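PDB 6VYE: 6-phosphogluconolactonase from Trypanosoma cruzi, which catalyses the hydrolysis of 6-phosphogluconolactone to 6-phosphogluconate, the lactonase step of the oxidative pentose phosphate pathway. Local coordinates for residues 175-180 with 209-214; 181-186 with 190-195. One frame throughout, in Å; residues are numbered along the deposited sequence.

Interaction 1. Residues 175-180 with 209-214; sequences ASIFHG and LTPITI
The contact converges on one methyl group, Ile177 CD1, which reaches the bend where residues 209-214 pass from strand into helix. CG1 lies beside the backbone N (chi1 -53°) and the chain then runs on extended (chi2 167°), which carries CD1 across to three different surfaces. It meets the backbone first, 3.3 Å from Leu209 O. The side of the Pro211 ring comes next, with Ile177 CD1 3.8 Å from Pro211 CD, the two side chains sliding past each other in opposite directions. The third meeting is tip to tip, Ile177 CD1 lying 3.9 Å from Ile214 CD1. All of these residues are buried, so this half is compact, built from aliphatic carbon around one backbone carbonyl.

Packing is looser toward Ala175, which is partly exposed: Ala175 CB stays 4.6 Å from Leu209 O, and the chain beyond Ile177 leads out to exposed His179 and Gly180.

Thr210 is the N-cap of helix 211-215, and its OG1 bonds to Arg189 O. Ile177 also touches Thr208 of strand 206-209, while Ile214 rests on Val164 and Leu166 of strand 163-167; the contact thus fastens the long loop after strand 163-167 to the strand-to-helix junction beside it.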
# COMPACT_ATOMS: atom_id res chain seq x y z
N ALA A 175 1.56 -3.56 -3.85
CA ALA A 175 0.25 -3.04 -4.29
C ALA A 175 -0.26 -3.99 -5.37
O ALA A 175 -0.40 -5.19 -5.05
CB ALA A 175 0.37 -1.61 -4.71
N SER A 176 -0.59 -3.50 -6.57
CA SER A 176 -0.76 -4.34 -7.78
C SER A 176 0.25 -3.86 -8.85
O SER A 176 -0.08 -3.82 -10.06
CB SER A 176 -2.20 -4.39 -8.25
OG SER A 176 -2.96 -5.30 -7.44
N ILE A 177 1.46 -3.54 -8.40
CA ILE A 177 2.59 -3.23 -9.31
C ILE A 177 3.32 -4.55 -9.64
O ILE A 177 4.06 -5.03 -8.81
CB ILE A 177 3.51 -2.14 -8.71
CG1 ILE A 177 2.73 -0.89 -8.29
CG2 ILE A 177 4.59 -1.78 -9.72
CD1 ILE A 177 3.54 0.06 -7.42
N PHE A 178 3.10 -5.07 -10.85
CA PHE A 178 3.67 -6.32 -11.40
C PHE A 178 4.64 -5.98 -12.53
O PHE A 178 4.39 -5.03 -13.31
CB PHE A 178 2.52 -7.22 -11.89
CG PHE A 178 1.60 -7.75 -10.80
CD1 PHE A 178 0.39 -7.14 -10.52
CD2 PHE A 178 1.93 -8.91 -10.09
CE1 PHE A 178 -0.46 -7.63 -9.54
CE2 PHE A 178 1.09 -9.39 -9.10
CZ PHE A 178 -0.12 -8.75 -8.82
N HIS A 179 5.71 -6.74 -12.65
CA HIS A 179 6.53 -6.74 -13.87
C HIS A 179 5.57 -7.04 -15.02
O HIS A 179 4.78 -7.99 -14.88
CB HIS A 179 7.65 -7.78 -13.80
CG HIS A 179 8.86 -7.32 -13.08
ND1 HIS A 179 9.62 -8.17 -12.32
CD2 HIS A 179 9.42 -6.11 -12.98
CE1 HIS A 179 10.64 -7.51 -11.82
NE2 HIS A 179 10.53 -6.24 -12.19
N GLY A 180 5.63 -6.25 -16.09
CA GLY A 180 4.71 -6.42 -17.23
C GLY A 180 3.49 -5.51 -17.13
O GLY A 180 2.72 -5.45 -18.11
N LEU A 209 -1.81 2.39 -7.04
CA LEU A 209 -0.86 3.50 -6.93
C LEU A 209 0.42 3.06 -7.63
O LEU A 209 0.72 1.82 -7.73
CB LEU A 209 -0.59 3.86 -5.46
CG LEU A 209 -1.80 4.32 -4.64
CD1 LEU A 209 -1.33 4.69 -3.24
CD2 LEU A 209 -2.56 5.48 -5.29
N THR A 210 1.15 4.07 -8.11
CA THR A 210 2.33 3.88 -8.95
C THR A 210 3.56 3.98 -8.07
O THR A 210 3.51 4.48 -6.94
CB THR A 210 2.30 4.90 -10.09
OG1 THR A 210 2.29 6.21 -9.51
CG2 THR A 210 1.10 4.68 -10.98
N PRO A 211 4.73 3.54 -8.57
CA PRO A 211 5.98 3.79 -7.86
C PRO A 211 6.18 5.27 -7.51
O PRO A 211 6.53 5.57 -6.39
CB PRO A 211 7.04 3.18 -8.81
CG PRO A 211 6.28 2.12 -9.56
CD PRO A 211 4.90 2.74 -9.79
N ILE A 212 5.96 6.21 -8.44
CA ILE A 212 6.26 7.65 -8.17
C ILE A 212 5.42 8.12 -6.96
O ILE A 212 5.93 8.88 -6.16
CB ILE A 212 6.08 8.54 -9.41
CG1 ILE A 212 6.62 9.95 -9.19
CG2 ILE A 212 4.64 8.59 -9.89
CD1 ILE A 212 8.10 10.00 -8.75
N THR A 213 4.21 7.62 -6.79
CA THR A 213 3.34 7.99 -5.65
C THR A 213 3.92 7.46 -4.34
O THR A 213 3.91 8.22 -3.41
CB THR A 213 1.90 7.48 -5.79
OG1 THR A 213 1.38 8.01 -7.00
CG2 THR A 213 1.05 7.94 -4.63
N ILE A 214 4.35 6.19 -4.30
CA ILE A 214 4.92 5.55 -3.10
C ILE A 214 6.25 6.23 -2.77
O ILE A 214 6.55 6.52 -1.56
CB ILE A 214 5.06 4.02 -3.30
CG1 ILE A 214 3.68 3.39 -3.46
CG2 ILE A 214 5.85 3.38 -2.17
CD1 ILE A 214 3.70 1.98 -3.99

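Interaction 2. Residues 181-186 with 190-195; sequences SQAESE and AVSVGF
Val193 O is approached by Ser181, Gln182 and Ala183, and takes one weak hydrogen bond across the contact: Ala183 N donates to it over 3.3 Å, with an N-H...O angle of only 133°. The CB atoms of all three residues also come close, with Ala183 CB 3.6 Å from Val193 O, and so does the amide oxygen of Gln182, an oxygen-oxygen approach that is not a bond. The evidence therefore favours close packing, with a modest polar pin, over a regular strand pairing.

Gln182 supplies the outer part. Bent at chi2 (80°), its chain crosses Val193 obliquely and lays the amide end against one methyl, Gln182 OE1 standing 3.6 Å from Val193 CG2. On the neighbouring residue, Ser192 OG is anti to the backbone N (chi1 -169°) and sits 3.7 Å from Gln182 CB, while Ser192 CB approaches Ala183 CB at 4.1 Å. Toward the end of the strand, Ser181 CB lies 3.8 Å from Gly194 CA, a close approach to a residue without a side chain.

Two successive type I turns shape 181-186. The first is closed by Glu184 N to Ser181 O (2.9 Å), the second by Glu186 N to Ala183 O (3.1 Å). Ser181 OG is tied back to Phe178 O, and Glu186 OE2 accepts from both His188 N and Arg189 N, bracing the short link that returns the chain to the strand.

Strand 191-194 is an outermost strand of the mixed sheet. Backbone bonds of Ser192 with Thr208 and Gly194 with Arg206 join it to antiparallel strand 206-209, which Ala183 also touches at Thr208. Val191 and Val193 pack on helix 128-146, and Gln182 reaches Cys128 at the start of that helix.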
# COMPACT_ATOMS: atom_id res chain seq x y z
N SER A 181 3.27 -4.84 -16.00
CA SER A 181 2.06 -3.98 -15.86
C SER A 181 2.39 -2.58 -16.36
O SER A 181 3.58 -2.14 -16.30
CB SER A 181 1.57 -3.96 -14.45
OG SER A 181 2.54 -3.35 -13.62
N GLN A 182 1.31 -1.89 -16.76
CA GLN A 182 1.24 -0.44 -17.04
C GLN A 182 1.86 0.31 -15.85
O GLN A 182 2.53 1.32 -16.08
CB GLN A 182 -0.23 -0.08 -17.31
CG GLN A 182 -0.83 -0.74 -18.58
CD GLN A 182 -1.30 -2.19 -18.49
OE1 GLN A 182 -1.32 -2.83 -17.42
NE2 GLN A 182 -1.70 -2.74 -19.63
N ALA A 183 1.69 -0.16 -14.61
CA ALA A 183 2.27 0.48 -13.40
C ALA A 183 3.77 0.21 -13.24
O ALA A 183 4.43 0.93 -12.42
CB ALA A 183 1.51 -0.03 -12.20
N GLU A 184 4.30 -0.85 -13.86
CA GLU A 184 5.63 -1.41 -13.49
C GLU A 184 6.64 -0.29 -13.23
O GLU A 184 7.32 -0.38 -12.19
CB GLU A 184 6.22 -2.31 -14.57
CG GLU A 184 7.65 -2.76 -14.26
CD GLU A 184 8.27 -3.64 -15.33
OE1 GLU A 184 7.53 -4.21 -16.14
OE2 GLU A 184 9.51 -3.77 -15.35
N SER A 185 6.76 0.70 -14.13
CA SER A 185 7.77 1.80 -14.06
C SER A 185 7.11 3.18 -14.13
O SER A 185 7.80 4.15 -14.52
CB SER A 185 8.80 1.66 -15.18
OG SER A 185 9.00 0.30 -15.53
N GLU A 186 5.80 3.28 -13.84
CA GLU A 186 5.04 4.52 -14.17
C GLU A 186 5.53 5.65 -13.26
O GLU A 186 5.44 5.50 -12.00
CB GLU A 186 3.54 4.28 -14.06
CG GLU A 186 2.71 5.54 -14.25
CD GLU A 186 2.85 6.26 -15.59
OE1 GLU A 186 2.20 5.82 -16.56
OE2 GLU A 186 3.52 7.32 -15.64
N ALA A 190 -0.19 9.24 -10.97
CA ALA A 190 -0.25 8.88 -9.53
C ALA A 190 -0.86 7.48 -9.37
O ALA A 190 -0.54 6.82 -8.36
CB ALA A 190 -1.06 9.89 -8.78
N VAL A 191 -1.75 7.08 -10.29
CA VAL A 191 -2.56 5.82 -10.28
C VAL A 191 -2.49 5.18 -11.67
O VAL A 191 -2.48 5.89 -12.67
CB VAL A 191 -4.03 6.09 -9.92
CG1 VAL A 191 -4.74 4.80 -9.56
CG2 VAL A 191 -4.19 7.14 -8.82
N SER A 192 -2.41 3.87 -11.73
CA SER A 192 -2.37 3.11 -12.99
C SER A 192 -3.06 1.76 -12.76
O SER A 192 -3.93 1.65 -11.86
CB SER A 192 -0.93 2.96 -13.43
OG SER A 192 -0.88 2.46 -14.75
N VAL A 193 -2.70 0.76 -13.55
CA VAL A 193 -3.46 -0.52 -13.56
C VAL A 193 -2.46 -1.66 -13.64
O VAL A 193 -1.30 -1.43 -14.01
CB VAL A 193 -4.47 -0.56 -14.72
CG1 VAL A 193 -5.49 0.56 -14.64
CG2 VAL A 193 -3.77 -0.53 -16.07
N GLY A 194 -2.91 -2.85 -13.28
CA GLY A 194 -2.08 -4.04 -13.34
C GLY A 194 -2.96 -5.25 -13.36
O GLY A 194 -4.07 -5.22 -12.75
N PHE A 195 -2.51 -6.25 -14.12
CA PHE A 195 -3.09 -7.61 -14.14
C PHE A 195 -2.05 -8.53 -13.51
O PHE A 195 -0.86 -8.38 -13.76
CB PHE A 195 -3.53 -7.97 -15.57
CG PHE A 195 -4.44 -9.16 -15.63
CD1 PHE A 195 -5.82 -9.00 -15.57
CD2 PHE A 195 -3.92 -10.45 -15.65
CE1 PHE A 195 -6.66 -10.11 -15.58
CE2 PHE A 195 -4.76 -11.55 -15.67
CZ PHE A 195 -6.13 -11.38 -15.63

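Both interactions secure the long connection between strands 163-167 and 191-194, and their centres are about 5 Å apart. Interaction 1 lies deeper, its centre about 9 Å from the centre of the chain against about 14 Å for interaction 2, and relies on aliphatic contacts around the Leu209 carbonyl, at the start of helix 211-215. Interaction 2 buries more surface (262 against 176 Å²) but is mixed: backbone and small side chains meet an edge strand, with exposed Gln182 on its margin. The two are directly coupled. Thr213 OG1 is 2.6 Å from Ala190 O, a probable hydrogen bond, and Pro211 CD packs 3.2 Å from Ala183 O, so the helix start touches both segments of interaction 2.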